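Putative Oleoyl-[acyl-carrier protein] thioesterase (Lactobacillus plantarum, PDB 2OWN) probably hydrolyses the thioester bond of oleoyl-acyl-carrier protein, releasing the fatty acid, as a double hotdog-fold thioesterase. Local coordinates at residues Asn92-Tyr97 and Ile127-Pro132. Sequence-based numbering, arbitrary orientation.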
ATOM      1  N   ASN B  92      32.918  -0.589  -1.048  1.00 35.73           N
ATOM      2  CA  ASN B  92      34.185  -0.649  -0.283  1.00 36.10           C
ATOM      3  C   ASN B  92      34.058  -1.922   0.635  1.00 36.32           C
ATOM      4  O   ASN B  92      33.035  -2.623   0.523  1.00 36.44           O
ATOM      5  CB  ASN B  92      34.515   0.734   0.365  1.00 36.16           C
ATOM      6  CG  ASN B  92      33.637   1.119   1.568  1.00 36.78           C
ATOM      7  OD1 ASN B  92      32.724   0.417   1.991  1.00 44.23           O
ATOM      8  ND2 ASN B  92      33.943   2.284   2.128  1.00 39.14           N
ATOM      9  N   PRO B  93      35.072  -2.263   1.482  1.00 36.86           N
ATOM     10  CA  PRO B  93      34.996  -3.464   2.370  1.00 36.86           C
ATOM     11  C   PRO B  93      33.714  -3.717   3.216  1.00 36.83           C
ATOM     12  O   PRO B  93      33.365  -4.887   3.419  1.00 37.24           O
ATOM     13  CB  PRO B  93      36.201  -3.266   3.299  1.00 37.39           C
ATOM     14  CG  PRO B  93      37.193  -2.606   2.430  1.00 37.78           C
ATOM     15  CD  PRO B  93      36.387  -1.608   1.640  1.00 36.48           C
ATOM     16  N   TYR B  94      33.031  -2.642   3.640  1.00 36.62           N
ATOM     17  CA  TYR B  94      31.793  -2.696   4.460  1.00 36.36           C
ATOM     18  C   TYR B  94      30.508  -2.089   3.834  1.00 35.64           C
ATOM     19  O   TYR B  94      29.431  -2.677   4.007  1.00 34.25           O
ATOM     20  CB  TYR B  94      32.068  -2.045   5.825  1.00 36.81           C
ATOM     21  CG  TYR B  94      33.080  -2.807   6.652  1.00 39.83           C
ATOM     22  CD1 TYR B  94      34.464  -2.530   6.551  1.00 39.98           C
ATOM     23  CD2 TYR B  94      32.667  -3.836   7.535  1.00 41.21           C
ATOM     24  CE1 TYR B  94      35.428  -3.260   7.330  1.00 41.99           C
ATOM     25  CE2 TYR B  94      33.617  -4.574   8.319  1.00 40.09           C
ATOM     26  CZ  TYR B  94      34.992  -4.278   8.210  1.00 41.23           C
ATOM     27  OH  TYR B  94      35.908  -4.986   8.957  1.00 41.16           O
ATOM     28  N   PHE B  95      30.636  -0.960   3.115  1.00 35.30           N
ATOM     29  CA  PHE B  95      29.503  -0.221   2.493  1.00 35.71           C
ATOM     30  C   PHE B  95      29.385  -0.379   0.964  1.00 34.98           C
ATOM     31  O   PHE B  95      30.404  -0.404   0.269  1.00 35.25           O
ATOM     32  CB  PHE B  95      29.607   1.278   2.829  1.00 35.93           C
ATOM     33  CG  PHE B  95      29.750   1.556   4.299  1.00 35.77           C
ATOM     34  CD1 PHE B  95      28.616   1.596   5.134  1.00 38.52           C
ATOM     35  CD2 PHE B  95      31.027   1.755   4.868  1.00 38.59           C
ATOM     36  CE1 PHE B  95      28.742   1.842   6.540  1.00 39.74           C
ATOM     37  CE2 PHE B  95      31.182   2.008   6.270  1.00 39.83           C
ATOM     38  CZ  PHE B  95      30.029   2.052   7.110  1.00 37.30           C
ATOM     39  N   ALA B  96      28.138  -0.488   0.476  1.00 34.62           N
ATOM     40  CA  ALA B  96      27.780  -0.622  -0.950  1.00 33.76           C
ATOM     41  C   ALA B  96      26.972   0.613  -1.374  1.00 33.14           C
ATOM     42  O   ALA B  96      26.011   0.959  -0.692  1.00 31.71           O
ATOM     43  CB  ALA B  96      26.967  -1.880  -1.174  1.00 33.33           C
ATOM     44  N   TYR B  97      27.357   1.246  -2.491  1.00 33.07           N
ATOM     45  CA  TYR B  97      26.709   2.454  -3.049  1.00 32.22           C
ATOM     46  C   TYR B  97      25.773   2.061  -4.209  1.00 32.43           C
ATOM     47  O   TYR B  97      26.261   1.585  -5.236  1.00 31.57           O
ATOM     48  CB  TYR B  97      27.783   3.462  -3.489  1.00 31.16           C
ATOM     49  CG  TYR B  97      27.261   4.753  -4.092  1.00 30.25           C
ATOM     50  CD1 TYR B  97      26.523   5.670  -3.305  1.00 28.80           C
ATOM     51  CD2 TYR B  97      27.544   5.101  -5.440  1.00 28.13           C
ATOM     52  CE1 TYR B  97      26.036   6.901  -3.859  1.00 25.57           C
ATOM     53  CE2 TYR B  97      27.069   6.331  -6.006  1.00 29.24           C
ATOM     54  CZ  TYR B  97      26.315   7.221  -5.206  1.00 27.87           C
ATOM     55  OH  TYR B  97      25.863   8.396  -5.749  1.00 28.52           O
ATOM     56  N   ILE B 127      27.734  -6.015  11.728  1.00 57.30           N
ATOM     57  CA  ILE B 127      28.131  -5.483  10.409  1.00 56.55           C
ATOM     58  C   ILE B 127      29.346  -6.277   9.877  1.00 55.24           C
ATOM     59  O   ILE B 127      30.497  -5.950  10.207  1.00 55.24           O
ATOM     60  CB  ILE B 127      28.425  -3.919  10.406  1.00 56.98           C
ATOM     61  CG1 ILE B 127      27.188  -3.052  10.725  1.00 59.51           C
ATOM     62  CG2 ILE B 127      28.947  -3.439   9.038  1.00 57.03           C
ATOM     63  CD1 ILE B 127      26.634  -3.102  12.150  1.00 62.56           C
ATOM     64  N   VAL B 128      29.068  -7.328   9.094  1.00 53.44           N
ATOM     65  CA  VAL B 128      30.119  -8.172   8.470  1.00 52.15           C
ATOM     66  C   VAL B 128      30.665  -7.501   7.196  1.00 50.81           C
ATOM     67  O   VAL B 128      30.054  -6.559   6.668  1.00 49.89           O
ATOM     68  CB  VAL B 128      29.637  -9.627   8.140  1.00 51.82           C
ATOM     69  CG1 VAL B 128      29.167 -10.324   9.406  1.00 51.79           C
ATOM     70  CG2 VAL B 128      28.532  -9.662   7.067  1.00 52.49           C
ATOM     71  N   LYS B 129      31.807  -7.999   6.713  1.00 49.59           N
ATOM     72  CA  LYS B 129      32.452  -7.488   5.478  1.00 48.93           C
ATOM     73  C   LYS B 129      31.638  -7.900   4.243  1.00 48.61           C
ATOM     74  O   LYS B 129      30.966  -8.948   4.264  1.00 48.52           O
ATOM     75  CB  LYS B 129      33.893  -7.996   5.334  1.00 49.02           C
ATOM     76  CG  LYS B 129      34.827  -7.574   6.455  1.00 48.20           C
ATOM     77  CD  LYS B 129      36.219  -8.134   6.250  1.00 48.95           C
ATOM     78  CE  LYS B 129      37.159  -7.704   7.361  1.00 48.71           C
ATOM     79  NZ  LYS B 129      38.528  -8.260   7.180  1.00 50.30           N
ATOM     80  N   ILE B 130      31.690  -7.076   3.187  1.00 47.70           N
ATOM     81  CA  ILE B 130      30.963  -7.345   1.929  1.00 47.31           C
ATOM     82  C   ILE B 130      31.668  -8.478   1.165  1.00 47.00           C
ATOM     83  O   ILE B 130      32.875  -8.392   0.911  1.00 47.04           O
ATOM     84  CB  ILE B 130      30.814  -6.090   1.012  1.00 47.34           C
ATOM     85  CG1 ILE B 130      30.034  -4.983   1.731  1.00 47.95           C
ATOM     86  CG2 ILE B 130      30.101  -6.443  -0.306  1.00 46.98           C
ATOM     87  CD1 ILE B 130      29.796  -3.733   0.902  1.00 46.81           C
ATOM     88  N   LEU B 131      30.899  -9.517   0.816  1.00 46.46           N
ATOM     89  CA  LEU B 131      31.380 -10.675   0.064  1.00 46.67           C
ATOM     90  C   LEU B 131      31.396 -10.246  -1.415  1.00 46.65           C
ATOM     91  O   LEU B 131      30.331  -9.839  -1.911  1.00 46.10           O
ATOM     92  CB  LEU B 131      30.458 -11.892   0.244  1.00 46.37           C
ATOM     93  CG  LEU B 131      30.218 -12.419   1.664  1.00 46.36           C
ATOM     94  CD1 LEU B 131      29.170 -13.526   1.644  1.00 45.98           C
ATOM     95  CD2 LEU B 131      31.504 -12.910   2.327  1.00 46.67           C
ATOM     96  N   PRO B 132      32.580 -10.282  -2.107  1.00 46.79           N
ATOM     97  CA  PRO B 132      32.622  -9.885  -3.542  1.00 46.71           C
ATOM     98  C   PRO B 132      31.747 -10.731  -4.508  1.00 46.57           C
ATOM     99  O   PRO B 132      31.359 -10.201  -5.545  1.00 46.75           O
ATOM    100  CB  PRO B 132      34.119  -9.966  -3.895  1.00 46.75           C
ATOM    101  CG  PRO B 132      34.688 -10.882  -2.914  1.00 48.13           C
ATOM    102  CD  PRO B 132      33.932 -10.656  -1.645  1.00 46.80           C
TER
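A single backbone hydrogen bond, Ile130 N to Pro93 O at 2.8 Å, nearly straight at 174° and in the carbonyl plane, ties the hairpin turn between strands 81-91 and 95-103 to the chain leaving strand 127-128, at the edge of the N-terminal hotdog domain. The turn is braced by an Asx motif: Asn92 OD1 accepts from Phe95 N at 2.7 Å, nearly along its C=O axis. Ile130 points toward the turn, its CG1 anti to the carbonyl carbon and its chain then extended (chi2 -178°), so that CD1 lies 3.4 Å from Phe95 C and also meets Ala96 CB. Trp63 of strand 61-72 touches both Ile130 and Ala96, so this apolar cluster continues onto that strand. The CB of Tyr94 points away from 127-132, but its ring swings back beside the extended Lys129 chain, with Tyr94 CE2 3.7 Å from Lys129 CG; Ile127 CG2 lies 4.0 Å from Tyr94 CD2, the Tyr94 and Ile127 side chains crossing at about a right angle. An alanine in place of Tyr94 would remove the ring and would probably loosen the packing against Ile127 and Lys129. Tyr94 O, with no polar partner in the model, is buried against Ile130 CG1 at 3.3 Å.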